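Local structure of protein-glutamine gamma-glutamyltransferase (Pagrus major, 1G0D) at residues F620-A625 / T631-N636; V605-P610 / D668-V673; F389-V394 / E451-A456. The protein probably acts as a calcium-dependent transglutaminase, joining peptide-bound glutamines to the amino groups of lysines or small amines and so cross-linking or aminating proteins. All coordinates share one frame; numbering follows the deposited sequence.

Interaction 1: F620-A625 / T631-N636; sequences FTLEGA and TQIHVN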
loop_
_atom_site.group_PDB
_atom_site.type_symbol
_atom_site.label_atom_id
_atom_site.label_comp_id
_atom_site.label_asym_id
_atom_site.label_seq_id
_atom_site.Cartn_x
_atom_site.Cartn_y
_atom_site.Cartn_z
ATOM N N PHE A 620 -14.744 -8.797 -16.942
ATOM C CA PHE A 620 -15.065 -7.827 -15.913
ATOM C C PHE A 620 -14.800 -8.638 -14.639
ATOM O O PHE A 620 -15.136 -9.824 -14.594
ATOM C CB PHE A 620 -16.545 -7.450 -15.983
ATOM C CG PHE A 620 -16.887 -6.487 -17.081
ATOM C CD1 PHE A 620 -16.734 -5.126 -16.897
ATOM C CD2 PHE A 620 -17.355 -6.944 -18.302
ATOM C CE1 PHE A 620 -17.048 -4.217 -17.929
ATOM C CE2 PHE A 620 -17.670 -6.057 -19.337
ATOM C CZ PHE A 620 -17.513 -4.696 -19.149
ATOM N N THR A 621 -14.165 -8.038 -13.632
ATOM C CA THR A 621 -13.924 -8.733 -12.355
ATOM C C THR A 621 -14.536 -7.854 -11.293
ATOM O O THR A 621 -14.228 -6.668 -11.248
ATOM C CB THR A 621 -12.451 -8.857 -12.028
ATOM O OG1 THR A 621 -11.747 -9.348 -13.179
ATOM C CG2 THR A 621 -12.260 -9.776 -10.827
ATOM N N LEU A 622 -15.399 -8.407 -10.439
ATOM C CA LEU A 622 -16.060 -7.594 -9.417
ATOM C C LEU A 622 -15.758 -8.036 -7.995
ATOM O O LEU A 622 -15.663 -9.224 -7.718
ATOM C CB LEU A 622 -17.580 -7.631 -9.585
ATOM C CG LEU A 622 -18.421 -7.402 -10.842
ATOM C CD1 LEU A 622 -19.356 -6.246 -10.591
ATOM C CD2 LEU A 622 -17.583 -7.130 -12.025
ATOM N N GLU A 623 -15.603 -7.082 -7.082
ATOM C CA GLU A 623 -15.357 -7.428 -5.693
ATOM C C GLU A 623 -15.676 -6.272 -4.761
ATOM O O GLU A 623 -15.717 -5.113 -5.178
ATOM C CB GLU A 623 -13.915 -7.836 -5.504
ATOM C CG GLU A 623 -13.035 -6.663 -5.255
ATOM C CD GLU A 623 -11.692 -7.075 -4.741
ATOM O OE1 GLU A 623 -11.639 -7.830 -3.744
ATOM O OE2 GLU A 623 -10.686 -6.651 -5.347
ATOM N N GLY A 624 -15.896 -6.600 -3.490
ATOM C CA GLY A 624 -16.178 -5.579 -2.501
ATOM C C GLY A 624 -16.129 -6.171 -1.105
ATOM O O GLY A 624 -16.729 -7.220 -0.887
ATOM N N ALA A 625 -15.385 -5.543 -0.183
ATOM C CA ALA A 625 -15.299 -6.006 1.204
ATOM C C ALA A 625 -16.740 -5.996 1.656
ATOM O O ALA A 625 -17.424 -4.984 1.482
ATOM C CB ALA A 625 -14.498 -5.018 2.050
ATOM N N THR A 631 -15.112 -11.667 -8.569
ATOM C CA THR A 631 -15.941 -12.497 -9.424
ATOM C C THR A 631 -15.838 -12.027 -10.855
ATOM O O THR A 631 -15.884 -10.835 -11.102
ATOM C CB THR A 631 -17.377 -12.391 -8.986
ATOM O OG1 THR A 631 -17.491 -12.874 -7.641
ATOM C CG2 THR A 631 -18.254 -13.187 -9.897
ATOM N N GLN A 632 -15.714 -12.955 -11.795
ATOM C CA GLN A 632 -15.596 -12.571 -13.197
ATOM C C GLN A 632 -16.812 -12.730 -14.119
ATOM O O GLN A 632 -17.615 -13.639 -13.976
ATOM C CB GLN A 632 -14.421 -13.306 -13.826
ATOM C CG GLN A 632 -13.070 -12.719 -13.476
ATOM C CD GLN A 632 -11.928 -13.475 -14.127
ATOM O OE1 GLN A 632 -10.786 -13.003 -14.151
ATOM N NE2 GLN A 632 -12.229 -14.661 -14.658
ATOM N N ILE A 633 -16.933 -11.804 -15.063
ATOM C CA ILE A 633 -17.975 -11.826 -16.086
ATOM C C ILE A 633 -17.229 -11.738 -17.417
ATOM O O ILE A 633 -16.628 -10.702 -17.723
ATOM C CB ILE A 633 -18.882 -10.607 -16.045
ATOM C CG1 ILE A 633 -19.345 -10.353 -14.612
ATOM C CG2 ILE A 633 -20.016 -10.798 -17.058
ATOM C CD1 ILE A 633 -20.203 -9.150 -14.495
ATOM N N HIS A 634 -17.246 -12.811 -18.200
ATOM C CA HIS A 634 -16.559 -12.782 -19.485
ATOM C C HIS A 634 -17.502 -12.299 -20.573
ATOM O O HIS A 634 -18.581 -12.845 -20.747
ATOM C CB HIS A 634 -16.023 -14.172 -19.831
ATOM C CG HIS A 634 -14.871 -14.604 -18.966
ATOM N ND1 HIS A 634 -15.041 -15.076 -17.681
ATOM C CD2 HIS A 634 -13.534 -14.625 -19.195
ATOM C CE1 HIS A 634 -13.862 -15.369 -17.156
ATOM N NE2 HIS A 634 -12.930 -15.105 -18.055
ATOM N N VAL A 635 -17.116 -11.233 -21.265
ATOM C CA VAL A 635 -17.901 -10.701 -22.368
ATOM C C VAL A 635 -17.833 -11.760 -23.460
ATOM O O VAL A 635 -16.742 -12.129 -23.908
ATOM C CB VAL A 635 -17.281 -9.397 -22.925
ATOM C CG1 VAL A 635 -17.970 -9.007 -24.232
ATOM C CG2 VAL A 635 -17.390 -8.288 -21.892
ATOM N N ASN A 636 -18.983 -12.276 -23.875
ATOM C CA ASN A 636 -18.980 -13.296 -24.918
ATOM C C ASN A 636 -19.016 -12.600 -26.272
ATOM O O ASN A 636 -20.014 -11.997 -26.665
ATOM C CB ASN A 636 -20.170 -14.255 -24.727
ATOM C CG ASN A 636 -20.021 -15.139 -23.457
ATOM O OD1 ASN A 636 -20.997 -15.370 -22.712
ATOM N ND2 ASN A 636 -18.790 -15.632 -23.213
#
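The beta hairpin of strands 619-624 and 628-634 is laced together here by Phe-620 and Leu-622 on one strand and Ile-633 and Thr-631 on the other. Phe-620 and Ile-633 form a hydrogen-bonded antiparallel pair: Phe-620 N donates to Ile-633 O at 2.8 Å, and Ile-633 N returns the bond to Phe-620 O at 2.7 Å. Leu-622 and Thr-631 repeat the exchange, with Leu-622 N 2.6 Å from Thr-631 O. Phe-620, Leu-622, Thr-631 and Ile-633 share one face of the sheet, and all four also touch strand 644-651, so this face looks into the core of the immunoglobulin-like C-terminal sandwich. There Leu-622 CD2 lies 4.1 Å from Ile-633 CD1. With CG beside its backbone N (chi1 -78°), Phe-620 lays its CE2 edge 3.4 Å from Val-635 CG2, just past the end of the strand, and the ring also meets that of Phe-665. The opposite face carries Thr-621 and Gln-632, a non-hydrogen-bonded pair whose side chains lie next to each other in the same sense: Thr-621 OG1 lies 3.6 Å from Gln-632 CG, a van der Waals contact, and Thr-621 also touches Arg-248.

Interaction 2: V605-P610 / D668-V673; sequences VSFTNP and DRLKDV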
loop_
_atom_site.group_PDB
_atom_site.type_symbol
_atom_site.label_atom_id
_atom_site.label_comp_id
_atom_site.label_asym_id
_atom_site.label_seq_id
_atom_site.Cartn_x
_atom_site.Cartn_y
_atom_site.Cartn_z
ATOM N N VAL A 605 -22.611 -3.081 -14.887
ATOM C CA VAL A 605 -21.467 -2.299 -15.319
ATOM C C VAL A 605 -21.524 -2.151 -16.839
ATOM O O VAL A 605 -21.952 -3.058 -17.541
ATOM C CB VAL A 605 -20.143 -2.940 -14.800
ATOM C CG1 VAL A 605 -20.296 -4.429 -14.712
ATOM C CG2 VAL A 605 -18.974 -2.488 -15.630
ATOM N N SER A 606 -21.134 -0.980 -17.333
ATOM C CA SER A 606 -21.191 -0.701 -18.762
ATOM C C SER A 606 -20.244 0.406 -19.235
ATOM O O SER A 606 -19.970 1.340 -18.498
ATOM C CB SER A 606 -22.614 -0.274 -19.110
ATOM O OG SER A 606 -22.719 1.141 -19.219
ATOM N N PHE A 607 -19.757 0.317 -20.470
ATOM C CA PHE A 607 -18.887 1.363 -21.026
ATOM C C PHE A 607 -18.922 1.330 -22.550
ATOM O O PHE A 607 -19.565 0.479 -23.144
ATOM C CB PHE A 607 -17.432 1.262 -20.468
ATOM C CG PHE A 607 -16.492 0.368 -21.261
ATOM C CD1 PHE A 607 -15.555 0.923 -22.129
ATOM C CD2 PHE A 607 -16.485 -1.016 -21.069
ATOM C CE1 PHE A 607 -14.623 0.122 -22.791
ATOM C CE2 PHE A 607 -15.558 -1.830 -21.725
ATOM C CZ PHE A 607 -14.622 -1.249 -22.591
ATOM N N THR A 608 -18.263 2.295 -23.174
ATOM C CA THR A 608 -18.218 2.367 -24.624
ATOM C C THR A 608 -16.792 2.293 -25.128
ATOM O O THR A 608 -15.956 3.079 -24.733
ATOM C CB THR A 608 -18.831 3.689 -25.143
ATOM O OG1 THR A 608 -20.252 3.675 -24.958
ATOM C CG2 THR A 608 -18.546 3.856 -26.616
ATOM N N ASN A 609 -16.519 1.339 -26.002
ATOM C CA ASN A 609 -15.201 1.193 -26.596
ATOM C C ASN A 609 -14.730 2.522 -27.224
ATOM O O ASN A 609 -15.321 3.000 -28.178
ATOM C CB ASN A 609 -15.285 0.124 -27.671
ATOM C CG ASN A 609 -13.958 -0.184 -28.288
ATOM O OD1 ASN A 609 -12.946 0.407 -27.924
ATOM N ND2 ASN A 609 -13.951 -1.121 -29.236
ATOM N N PRO A 610 -13.680 3.150 -26.673
ATOM C CA PRO A 610 -13.185 4.416 -27.234
ATOM C C PRO A 610 -12.172 4.124 -28.363
ATOM O O PRO A 610 -11.644 5.027 -29.028
ATOM C CB PRO A 610 -12.501 5.077 -26.045
ATOM C CG PRO A 610 -11.896 3.927 -25.341
ATOM C CD PRO A 610 -12.882 2.752 -25.504
ATOM N N ASP A 668 -7.678 -7.263 -24.908
ATOM C CA ASP A 668 -6.418 -7.266 -25.663
ATOM C C ASP A 668 -5.906 -5.859 -25.950
ATOM O O ASP A 668 -4.746 -5.558 -25.679
ATOM C CB ASP A 668 -6.562 -8.028 -26.995
ATOM C CG ASP A 668 -7.646 -7.454 -27.891
ATOM O OD1 ASP A 668 -7.694 -7.849 -29.075
ATOM O OD2 ASP A 668 -8.452 -6.620 -27.422
ATOM N N ARG A 669 -6.781 -5.001 -26.463
ATOM C CA ARG A 669 -6.418 -3.646 -26.802
ATOM C C ARG A 669 -6.764 -2.583 -25.762
ATOM O O ARG A 669 -6.214 -1.473 -25.811
ATOM C CB ARG A 669 -7.048 -3.287 -28.138
ATOM C CG ARG A 669 -6.770 -4.328 -29.203
ATOM C CD ARG A 669 -5.360 -4.194 -29.762
ATOM N NE ARG A 669 -5.383 -3.401 -30.985
ATOM C CZ ARG A 669 -5.231 -2.078 -31.013
ATOM N NH1 ARG A 669 -5.266 -1.414 -32.178
ATOM N NH2 ARG A 669 -5.025 -1.416 -29.870
ATOM N N LEU A 670 -7.686 -2.891 -24.843
ATOM C CA LEU A 670 -8.057 -1.937 -23.775
ATOM C C LEU A 670 -7.740 -2.541 -22.432
ATOM O O LEU A 670 -8.369 -3.532 -22.006
ATOM C CB LEU A 670 -9.533 -1.602 -23.787
ATOM C CG LEU A 670 -9.933 -0.129 -23.886
ATOM C CD1 LEU A 670 -11.126 0.110 -23.003
ATOM C CD2 LEU A 670 -8.815 0.780 -23.531
ATOM N N LYS A 671 -6.753 -1.939 -21.770
ATOM C CA LYS A 671 -6.328 -2.427 -20.483
ATOM C C LYS A 671 -6.358 -1.299 -19.488
ATOM O O LYS A 671 -6.274 -0.128 -19.889
ATOM C CB LYS A 671 -4.894 -2.986 -20.571
ATOM C CG LYS A 671 -4.552 -3.751 -21.843
ATOM C CD LYS A 671 -3.092 -4.191 -21.880
ATOM C CE LYS A 671 -2.994 -5.696 -22.081
ATOM N NZ LYS A 671 -4.164 -6.429 -21.453
ATOM N N ASP A 672 -6.472 -1.665 -18.199
ATOM C CA ASP A 672 -6.462 -0.698 -17.107
ATOM C C ASP A 672 -7.777 0.093 -17.106
ATOM O O ASP A 672 -7.800 1.323 -17.181
ATOM C CB ASP A 672 -5.229 0.220 -17.303
ATOM C CG ASP A 672 -4.687 0.811 -16.010
ATOM O OD1 ASP A 672 -4.251 1.986 -16.040
ATOM O OD2 ASP A 672 -4.678 0.116 -14.978
ATOM N N VAL A 673 -8.898 -0.606 -17.062
ATOM C CA VAL A 673 -10.172 0.099 -17.038
ATOM C C VAL A 673 -10.941 -0.193 -15.728
ATOM O O VAL A 673 -11.307 -1.343 -15.457
ATOM C CB VAL A 673 -11.029 -0.289 -18.275
ATOM C CG1 VAL A 673 -12.333 0.470 -18.248
ATOM C CG2 VAL A 673 -10.258 0.017 -19.552
#
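A chi1 of 89° places CG of Phe-607 between the backbone N and the carbonyl carbon and puts the ring against Leu-670. Leu-670, on the 668-673 loop, answers from the opposite direction; its chi1 of -124° is far from a staggered value, and it delivers a single methyl, CD1, to the contact. That methyl lies 3.5 Å from Phe-607 CE1 and 3.8 Å from Phe-607 CZ, approaching the ring obliquely. Pro-610 adds a second apolar partner for the same methyl, its CD standing 4.0 Å from Leu-670 CD1. The contact is wholly apolar and buried, and it sits inside the C-terminal immunoglobulin-like domain, where strand 601-608 belongs to one sheet and the loop carrying Leu-670 links strands 659-666 and 673-682 of the other. Leu-615, on strand 615-616, touches both Phe-607 and Leu-670. At the start of the loop the Asp-668 carboxylate turns back to the next residue's backbone: Arg-669 N lies 2.5 Å from Asp-668 OD2, a bent bond too short to be taken at face value, met from above the carboxylate plane. The same oxygen is also bonded to Lys-616 N. Farther along, Lys-671 NZ forms a salt bridge with Asp-666, and Asp-672 OD1 one with Arg-171, on strand 169-176.

Interaction 3: F389-V394 / E451-A456; sequences FVFAEV and EVYKKA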
loop_
_atom_site.group_PDB
_atom_site.type_symbol
_atom_site.label_atom_id
_atom_site.label_comp_id
_atom_site.label_asym_id
_atom_site.label_seq_id
_atom_site.Cartn_x
_atom_site.Cartn_y
_atom_site.Cartn_z
ATOM N N PHE A 389 18.003 5.573 2.738
ATOM C CA PHE A 389 17.268 5.206 1.556
ATOM C C PHE A 389 15.958 5.887 1.479
ATOM O O PHE A 389 15.555 6.297 0.393
ATOM C CB PHE A 389 17.043 3.715 1.494
ATOM C CG PHE A 389 18.235 2.994 1.037
ATOM C CD1 PHE A 389 19.228 2.626 1.950
ATOM C CD2 PHE A 389 18.454 2.800 -0.315
ATOM C CE1 PHE A 389 20.425 2.090 1.510
ATOM C CE2 PHE A 389 19.656 2.256 -0.755
ATOM C CZ PHE A 389 20.636 1.906 0.158
ATOM N N VAL A 390 15.282 6.008 2.621
ATOM C CA VAL A 390 13.981 6.663 2.652
ATOM C C VAL A 390 14.108 8.183 2.557
ATOM O O VAL A 390 13.236 8.847 2.032
ATOM C CB VAL A 390 13.200 6.299 3.911
ATOM C CG1 VAL A 390 11.867 7.110 3.939
ATOM C CG2 VAL A 390 12.977 4.772 3.949
ATOM N N PHE A 391 15.212 8.727 3.040
ATOM C CA PHE A 391 15.436 10.161 2.937
ATOM C C PHE A 391 15.756 10.486 1.449
ATOM O O PHE A 391 15.389 11.546 0.944
ATOM C CB PHE A 391 16.605 10.553 3.855
ATOM C CG PHE A 391 16.915 12.028 3.864
ATOM C CD1 PHE A 391 17.749 12.591 2.901
ATOM C CD2 PHE A 391 16.382 12.857 4.830
ATOM C CE1 PHE A 391 18.038 13.950 2.910
ATOM C CE2 PHE A 391 16.671 14.224 4.840
ATOM C CZ PHE A 391 17.492 14.763 3.880
ATOM N N ALA A 392 16.423 9.570 0.737
ATOM C CA ALA A 392 16.790 9.798 -0.675
ATOM C C ALA A 392 15.584 9.806 -1.558
ATOM O O ALA A 392 15.448 10.614 -2.466
ATOM C CB ALA A 392 17.741 8.726 -1.163
ATOM N N GLU A 393 14.709 8.861 -1.285
ATOM C CA GLU A 393 13.473 8.686 -2.026
ATOM C C GLU A 393 12.697 9.988 -2.240
ATOM O O GLU A 393 12.099 10.245 -3.284
ATOM C CB GLU A 393 12.610 7.693 -1.240
ATOM C CG GLU A 393 11.202 7.535 -1.730
ATOM C CD GLU A 393 11.139 6.632 -2.921
ATOM O OE1 GLU A 393 10.404 6.989 -3.867
ATOM O OE2 GLU A 393 11.828 5.571 -2.910
ATOM N N VAL A 394 12.757 10.811 -1.220
ATOM C CA VAL A 394 12.024 12.043 -1.135
ATOM C C VAL A 394 12.928 13.307 -1.258
ATOM O O VAL A 394 12.422 14.408 -1.461
ATOM C CB VAL A 394 11.239 11.894 0.232
ATOM C CG1 VAL A 394 11.763 12.809 1.267
ATOM C CG2 VAL A 394 9.802 12.009 0.031
ATOM N N GLU A 451 19.211 23.698 6.583
ATOM C CA GLU A 451 20.034 23.123 7.597
ATOM C C GLU A 451 19.859 21.629 7.741
ATOM O O GLU A 451 20.720 20.980 8.323
ATOM C CB GLU A 451 19.829 23.841 8.921
ATOM C CG GLU A 451 18.391 23.936 9.368
ATOM C CD GLU A 451 18.178 25.009 10.438
ATOM O OE1 GLU A 451 18.461 26.193 10.129
ATOM O OE2 GLU A 451 17.728 24.667 11.571
ATOM N N VAL A 452 18.774 21.052 7.222
ATOM C CA VAL A 452 18.592 19.595 7.318
ATOM C C VAL A 452 19.361 18.918 6.201
ATOM O O VAL A 452 19.943 17.863 6.391
ATOM C CB VAL A 452 17.082 19.171 7.217
ATOM C CG1 VAL A 452 16.959 17.654 7.088
ATOM C CG2 VAL A 452 16.334 19.630 8.485
ATOM N N TYR A 453 19.349 19.535 5.030
ATOM C CA TYR A 453 20.067 19.019 3.871
ATOM C C TYR A 453 21.534 19.088 4.201
ATOM O O TYR A 453 22.300 18.206 3.835
ATOM C CB TYR A 453 19.803 19.893 2.658
ATOM C CG TYR A 453 18.578 19.469 1.919
ATOM C CD1 TYR A 453 17.803 18.388 2.375
ATOM C CD2 TYR A 453 18.201 20.103 0.756
ATOM C CE1 TYR A 453 16.671 17.954 1.683
ATOM C CE2 TYR A 453 17.076 19.685 0.046
ATOM C CZ TYR A 453 16.313 18.610 0.518
ATOM O OH TYR A 453 15.183 18.216 -0.166
ATOM N N LYS A 454 21.918 20.154 4.893
ATOM C CA LYS A 454 23.303 20.343 5.275
ATOM C C LYS A 454 23.683 19.210 6.216
ATOM O O LYS A 454 24.655 18.501 6.008
ATOM C CB LYS A 454 23.486 21.709 5.951
ATOM C CG LYS A 454 23.584 22.918 4.978
ATOM C CD LYS A 454 24.230 24.171 5.666
ATOM C CE LYS A 454 23.191 25.207 6.245
ATOM N NZ LYS A 454 22.705 25.014 7.684
ATOM N N LYS A 455 22.896 19.029 7.249
ATOM C CA LYS A 455 23.137 17.961 8.206
ATOM C C LYS A 455 23.184 16.543 7.577
ATOM O O LYS A 455 24.070 15.749 7.850
ATOM C CB LYS A 455 22.028 18.050 9.259
ATOM C CG LYS A 455 21.872 16.872 10.202
ATOM C CD LYS A 455 20.701 17.134 11.134
ATOM C CE LYS A 455 20.555 16.086 12.230
ATOM N NZ LYS A 455 19.102 16.050 12.621
ATOM N N ALA A 456 22.231 16.244 6.707
ATOM C CA ALA A 456 22.134 14.917 6.130
ATOM C C ALA A 456 23.006 14.620 4.923
ATOM O O ALA A 456 23.120 13.451 4.491
ATOM C CB ALA A 456 20.685 14.640 5.801
#
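Apolar packing comes first, and Phe-391 carries the whole of one side of it, meeting Val-452, Tyr-453 and Ala-456. Its CG is anti to the backbone N (chi1 -179°), which sends the ring straight out from helix 389-394 across to helix 451-456. At the rim of the ring, near its plane, Val-452 CG1 lies 4.1 Å from Phe-391 CE2. Tyr-453 meets it rim to rim as well: Phe-391 CZ is 3.9 Å from Tyr-453 CD1, each atom close to the plane of the other ring, so the two aromatics abut without stacking. The remaining approach is a CH-pi contact. Ala-456 CB sits over one face of the Phe-391 ring, 4.2 Å from its centroid and 28° off the ring normal.

The axes of the two short helical segments come no closer than 12.8 Å and run at 136° to each other, a wide separation, bridged by the Phe-391 ring meeting the side chains of the other helix. Both belong to helices, 387-395 and 447-456, that carry or adjoin residues assigned to calcium binding by similarity: Asn-395, Glu-449 and nearby Asp-397. With an alanine at Phe-391, Ala-456, Val-452 and the edge of Tyr-453 would probably lose their shared partner, leaving a gap between the helices.

Polar bonding lies off to the side of the apolar patch: Tyr-453 OH is hydrogen-bonded to Asn-395 OD1, tying the second helix to one of these probable calcium ligands. On the first helix, Glu-393 OE2 bonds to His-300 ND1, and its side chain touches the catalytic His-332.

In the fold
Following the chain from the N terminus, interaction 3 comes first: it closes a loop of 56 intervening residues between helices 387-395 and 447-456, and is complete before interaction 2 opens. Interaction 2 starts at 605-610 and closes only at 668-673, bringing the end of strand 601-608, in one sheet of the sandwich, to the loop between strands 659-666 and 673-682 of the other. Interaction 1, a short hairpin, opens and closes within that span. The two touch, Phe-620 CE1 lying 3.5 Å from Val-605 CG2, so they share one sandwich core. Interaction 3 stands apart, its centre about 45 Å from that of interaction 1 and 43 Å from that of interaction 2.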